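Local atomic coordinates of dTDP-4-dehydrorhamnose 3,5-epimerase (Bacillus anthracis str. Ames, PDB entry 3RYK), a protein that catalyses epimerisation at the 3 and 5 positions of the sugar ring of dTDP-4-dehydro-6-deoxy-D-glucose to give dTDP-4-dehydro-L-rhamnose, on the way to dTDP-L-rhamnose. Residues 53-56 against 57-60; 160-164 against 165-169. All blocks are in the same frame, centred on the assembly; numbering follows the deposited sequence.

Interaction 1: 53-56 against 57-60; sequences SYNK and KVLE
The Y54 ring meets L59 obliquely, with CE1 3.4 Å from L59 CD1, while the two side chains cross at about a right angle. One face of the same ring has the backbone N of K56 3.8 Å above its plane, displaced toward the rim, and K157 makes a cation-pi contact with the ring. The second flat group, the amide of N55, lies against V58, whose CG2 is 3.4 Å from N55 CG and equally close to ND2. With CG anti to the backbone N (chi1 179°), the N55 amide reaches forward over the first turn of helix 56-61, and OD1 accepts from V58 N at 3.1 Å. That donor sits well above the amide carbonyl plane, 57° out of it, yet the N-H points fairly well at OD1. This is a side-chain N-cap, made where strand 48-55 passes directly into the helix. Backbone bonds of the first turn follow: L59 N donates to N55 O at 3.0 Å, V58 N adds a weak second bond to N55 O, and E60 N donates to K56 O at 3.1 Å. The other end of the N55 amide is held too, since ND2 donates to OE1 of E52, which lines the thymidine diphosphate pocket, and to a water 3.0 Å away. K57 curls back, bent at its last two torsions, and its NZ weakly shares that water. Y161 of the second subunit accepts from K57 N through its hydroxyl and packs on N55.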
loop_
_atom_site.group_PDB
_atom_site.type_symbol
_atom_site.label_atom_id
_atom_site.label_comp_id
_atom_site.label_asym_id
_atom_site.label_seq_id
_atom_site.Cartn_x
_atom_site.Cartn_y
_atom_site.Cartn_z
ATOM N N SER A 53 -2.817 7.423 -2.651
ATOM C CA SER A 53 -1.777 6.756 -3.433
ATOM C C SER A 53 -2.370 5.938 -4.584
ATOM O O SER A 53 -1.645 5.457 -5.447
ATOM C CB SER A 53 -0.861 5.904 -2.550
ATOM O OG SER A 53 -1.555 4.874 -1.892
ATOM N N TYR A 54 -3.691 5.784 -4.580
ATOM C CA TYR A 54 -4.409 5.055 -5.618
ATOM C C TYR A 54 -5.867 5.466 -5.639
ATOM O O TYR A 54 -6.523 5.502 -4.608
ATOM C CB TYR A 54 -4.319 3.524 -5.433
ATOM C CG TYR A 54 -5.213 2.718 -6.376
ATOM C CD1 TYR A 54 -4.830 2.441 -7.681
ATOM C CD2 TYR A 54 -6.443 2.210 -5.940
ATOM C CE1 TYR A 54 -5.654 1.706 -8.542
ATOM C CE2 TYR A 54 -7.263 1.471 -6.782
ATOM C CZ TYR A 54 -6.872 1.220 -8.084
ATOM O OH TYR A 54 -7.706 0.483 -8.919
ATOM N N ASN A 55 -6.346 5.764 -6.839
ATOM C CA ASN A 55 -7.721 6.142 -7.080
ATOM C C ASN A 55 -8.050 5.553 -8.440
ATOM O O ASN A 55 -7.570 6.032 -9.466
ATOM C CB ASN A 55 -7.931 7.652 -7.000
ATOM C CG ASN A 55 -9.372 8.055 -7.283
ATOM O OD1 ASN A 55 -10.061 7.441 -8.102
ATOM N ND2 ASN A 55 -9.819 9.130 -6.637
ATOM N N LYS A 56 -8.868 4.498 -8.421
ATOM C CA LYS A 56 -9.270 3.757 -9.620
ATOM C C LYS A 56 -9.832 4.645 -10.732
ATOM O O LYS A 56 -9.312 4.648 -11.850
ATOM C CB LYS A 56 -10.245 2.635 -9.233
ATOM C CG LYS A 56 -10.585 1.649 -10.343
ATOM C CD LYS A 56 -11.399 0.482 -9.809
ATOM C CE LYS A 56 -11.649 -0.589 -10.889
ATOM N NZ LYS A 56 -12.350 -1.780 -10.325
ATOM N N LYS A 57 -10.867 5.410 -10.395
ATOM C CA LYS A 57 -11.515 6.326 -11.344
ATOM C C LYS A 57 -10.550 7.386 -11.908
ATOM O O LYS A 57 -10.712 7.814 -13.064
ATOM C CB LYS A 57 -12.713 6.964 -10.650
ATOM C CG LYS A 57 -13.487 7.995 -11.420
ATOM C CD LYS A 57 -14.683 8.479 -10.583
ATOM C CE LYS A 57 -14.294 9.117 -9.242
ATOM N NZ LYS A 57 -13.378 10.286 -9.417
ATOM N N VAL A 58 -9.569 7.818 -11.109
ATOM C CA VAL A 58 -8.581 8.814 -11.572
ATOM C C VAL A 58 -7.669 8.168 -12.599
ATOM O O VAL A 58 -7.368 8.769 -13.635
ATOM C CB VAL A 58 -7.732 9.408 -10.431
ATOM C CG1 VAL A 58 -6.492 10.110 -10.976
ATOM C CG2 VAL A 58 -8.572 10.357 -9.588
ATOM N N LEU A 59 -7.216 6.954 -12.301
ATOM C CA LEU A 59 -6.353 6.225 -13.221
ATOM C C LEU A 59 -7.012 5.993 -14.571
ATOM O O LEU A 59 -6.353 6.147 -15.598
ATOM C CB LEU A 59 -5.835 4.916 -12.615
ATOM C CG LEU A 59 -4.767 5.131 -11.537
ATOM C CD1 LEU A 59 -4.417 3.828 -10.840
ATOM C CD2 LEU A 59 -3.514 5.767 -12.169
ATOM N N GLU A 60 -8.304 5.663 -14.584
ATOM C CA GLU A 60 -8.987 5.449 -15.859
ATOM C C GLU A 60 -8.920 6.704 -16.726
ATOM O O GLU A 60 -8.824 6.591 -17.950
ATOM C CB GLU A 60 -10.441 5.019 -15.681
ATOM C CG GLU A 60 -10.595 3.684 -14.981
ATOM C CD GLU A 60 -12.033 3.216 -14.905
ATOM O OE1 GLU A 60 -12.936 3.949 -15.358
ATOM O OE2 GLU A 60 -12.259 2.096 -14.401
HETATM O O HOH W 1 -12.229 10.874 -6.373
#

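Interaction 2: 160-164 against 165-169; sequences EYYSA and DHDSG
Two side-chain hydrogen bonds carry the contact. In the first, the Y162 OH donates to D167 OD2 at 2.6 Å. The carboxylate oxygen lies at the ring's edge, in its plane, with CE1 3.3 Å from OD2, while the carboxylate itself stands nearly upright to the ring, 81° between planes. Seen from D167, the hydroxyl comes in on the anti side of OD2, and D167 also touches the bound pyrophosphate, which is consistent with Y162 holding this pocket residue in position.

The second joins S163 OG and H166 ND1, 2.8 Å apart, either of which could donate. OG lies in the imidazole plane at its edge, brought there by a chi1 of 177° that swings it away from S163 N; D165 CB flanks OG at 3.5 Å.

The backbone adds a weak bond from H166 N to S163 O across the turn, and D167 CB rests 3.6 Å from that same S163 O.

This turn leads from the loop after strand 152-158 into strand 167-169, an outermost strand, within this chain, of the five-stranded antiparallel sheet. Q88 at the end of strand 82-88 bonds S163 N, and S168 pairs with F87 of that strand.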
loop_
_atom_site.group_PDB
_atom_site.type_symbol
_atom_site.label_atom_id
_atom_site.label_comp_id
_atom_site.label_asym_id
_atom_site.label_seq_id
_atom_site.Cartn_x
_atom_site.Cartn_y
_atom_site.Cartn_z
ATOM N N GLU A 160 -3.631 -9.719 -11.788
ATOM C CA GLU A 160 -3.788 -11.158 -11.969
ATOM C C GLU A 160 -3.055 -11.832 -10.813
ATOM O O GLU A 160 -1.937 -11.451 -10.465
ATOM C CB GLU A 160 -3.257 -11.619 -13.328
ATOM C CG GLU A 160 -3.326 -13.142 -13.634
ATOM C CD GLU A 160 -4.736 -13.752 -13.599
ATOM O OE1 GLU A 160 -5.068 -14.466 -14.570
ATOM O OE2 GLU A 160 -5.530 -13.496 -12.663
ATOM N N TYR A 161 -3.691 -12.818 -10.191
ATOM C CA TYR A 161 -3.067 -13.508 -9.075
ATOM C C TYR A 161 -1.766 -14.200 -9.428
ATOM O O TYR A 161 -1.522 -14.552 -10.589
ATOM C CB TYR A 161 -4.021 -14.525 -8.439
ATOM C CG TYR A 161 -5.207 -13.872 -7.806
ATOM C CD1 TYR A 161 -5.079 -13.237 -6.577
ATOM C CD2 TYR A 161 -6.450 -13.900 -8.411
ATOM C CE1 TYR A 161 -6.144 -12.629 -5.983
ATOM C CE2 TYR A 161 -7.536 -13.304 -7.815
ATOM C CZ TYR A 161 -7.372 -12.661 -6.595
ATOM O OH TYR A 161 -8.432 -12.051 -5.976
ATOM N N TYR A 162 -0.941 -14.382 -8.399
ATOM C CA TYR A 162 0.344 -15.037 -8.540
ATOM C C TYR A 162 0.160 -16.513 -8.896
ATOM O O TYR A 162 -0.795 -17.159 -8.453
ATOM C CB TYR A 162 1.176 -14.890 -7.256
ATOM C CG TYR A 162 2.495 -15.614 -7.331
ATOM C CD1 TYR A 162 3.560 -15.081 -8.046
ATOM C CD2 TYR A 162 2.686 -16.828 -6.675
ATOM C CE1 TYR A 162 4.779 -15.743 -8.126
ATOM C CE2 TYR A 162 3.900 -17.496 -6.743
ATOM C CZ TYR A 162 4.946 -16.947 -7.470
ATOM O OH TYR A 162 6.157 -17.607 -7.545
ATOM N N SER A 163 1.076 -17.013 -9.717
ATOM C CA SER A 163 1.081 -18.398 -10.168
ATOM C C SER A 163 2.537 -18.867 -10.224
ATOM O O SER A 163 3.263 -18.560 -11.175
ATOM C CB SER A 163 0.410 -18.519 -11.544
ATOM O OG SER A 163 0.465 -19.854 -12.043
ATOM N N ALA A 164 2.968 -19.602 -9.199
ATOM C CA ALA A 164 4.345 -20.116 -9.148
ATOM C C ALA A 164 4.682 -20.892 -10.430
ATOM O O ALA A 164 5.848 -20.984 -10.821
ATOM C CB ALA A 164 4.528 -20.993 -7.928
ATOM N N ASP A 165 3.642 -21.436 -11.068
ATOM C CA ASP A 165 3.731 -22.200 -12.308
ATOM C C ASP A 165 4.242 -21.347 -13.475
ATOM O O ASP A 165 5.177 -21.730 -14.173
ATOM C CB ASP A 165 2.318 -22.738 -12.633
ATOM C CG ASP A 165 2.258 -23.602 -13.896
ATOM O OD1 ASP A 165 3.303 -23.866 -14.533
ATOM O OD2 ASP A 165 1.131 -24.028 -14.253
ATOM N N HIS A 166 3.612 -20.189 -13.664
ATOM C CA HIS A 166 3.933 -19.245 -14.740
ATOM C C HIS A 166 4.986 -18.195 -14.389
ATOM O O HIS A 166 5.338 -17.361 -15.222
ATOM C CB HIS A 166 2.636 -18.543 -15.145
ATOM C CG HIS A 166 1.588 -19.489 -15.638
ATOM N ND1 HIS A 166 0.794 -20.223 -14.783
ATOM C CD2 HIS A 166 1.206 -19.828 -16.891
ATOM C CE1 HIS A 166 -0.031 -20.977 -15.490
ATOM N NE2 HIS A 166 0.199 -20.755 -16.771
ATOM N N ASP A 167 5.486 -18.247 -13.164
ATOM C CA ASP A 167 6.484 -17.303 -12.706
ATOM C C ASP A 167 7.780 -17.542 -13.500
ATOM O O ASP A 167 8.317 -18.651 -13.500
ATOM C CB ASP A 167 6.663 -17.489 -11.194
ATOM C CG ASP A 167 7.565 -16.461 -10.571
ATOM O OD1 ASP A 167 8.119 -15.617 -11.295
ATOM O OD2 ASP A 167 7.722 -16.502 -9.334
ATOM N N SER A 168 8.260 -16.510 -14.196
ATOM C CA SER A 168 9.484 -16.606 -15.003
ATOM C C SER A 168 10.320 -15.311 -14.853
ATOM O O SER A 168 10.202 -14.611 -13.853
ATOM C CB SER A 168 9.116 -16.890 -16.466
ATOM O OG SER A 168 10.262 -17.112 -17.280
ATOM N N GLY A 169 11.183 -15.020 -15.819
ATOM C CA GLY A 169 12.003 -13.828 -15.745
ATOM C C GLY A 169 13.171 -13.754 -16.713
ATOM O O GLY A 169 13.310 -14.588 -17.618
#

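In the fold
Both contacts are local, one where a strand becomes a helix and the other where a loop becomes a strand. Interaction 1 is partly buried, with Y54 and L59 inside and backbone bonds of a helix start doing much of the work; interaction 2 is a surface turn held mainly by side-chain bonds. In this jelly-roll-like fold, interaction 1 ends a strand of the larger sheet, whereas interaction 2 runs from the loop after another strand of that sheet into the edge of the five-stranded one. The dimer brings their counterparts together: Y161 of one subunit packs on N55 of the other and makes a cation-pi contact with its K57. Each also lies near a bound ligand, thymidine diphosphate and pyrophosphate respectively.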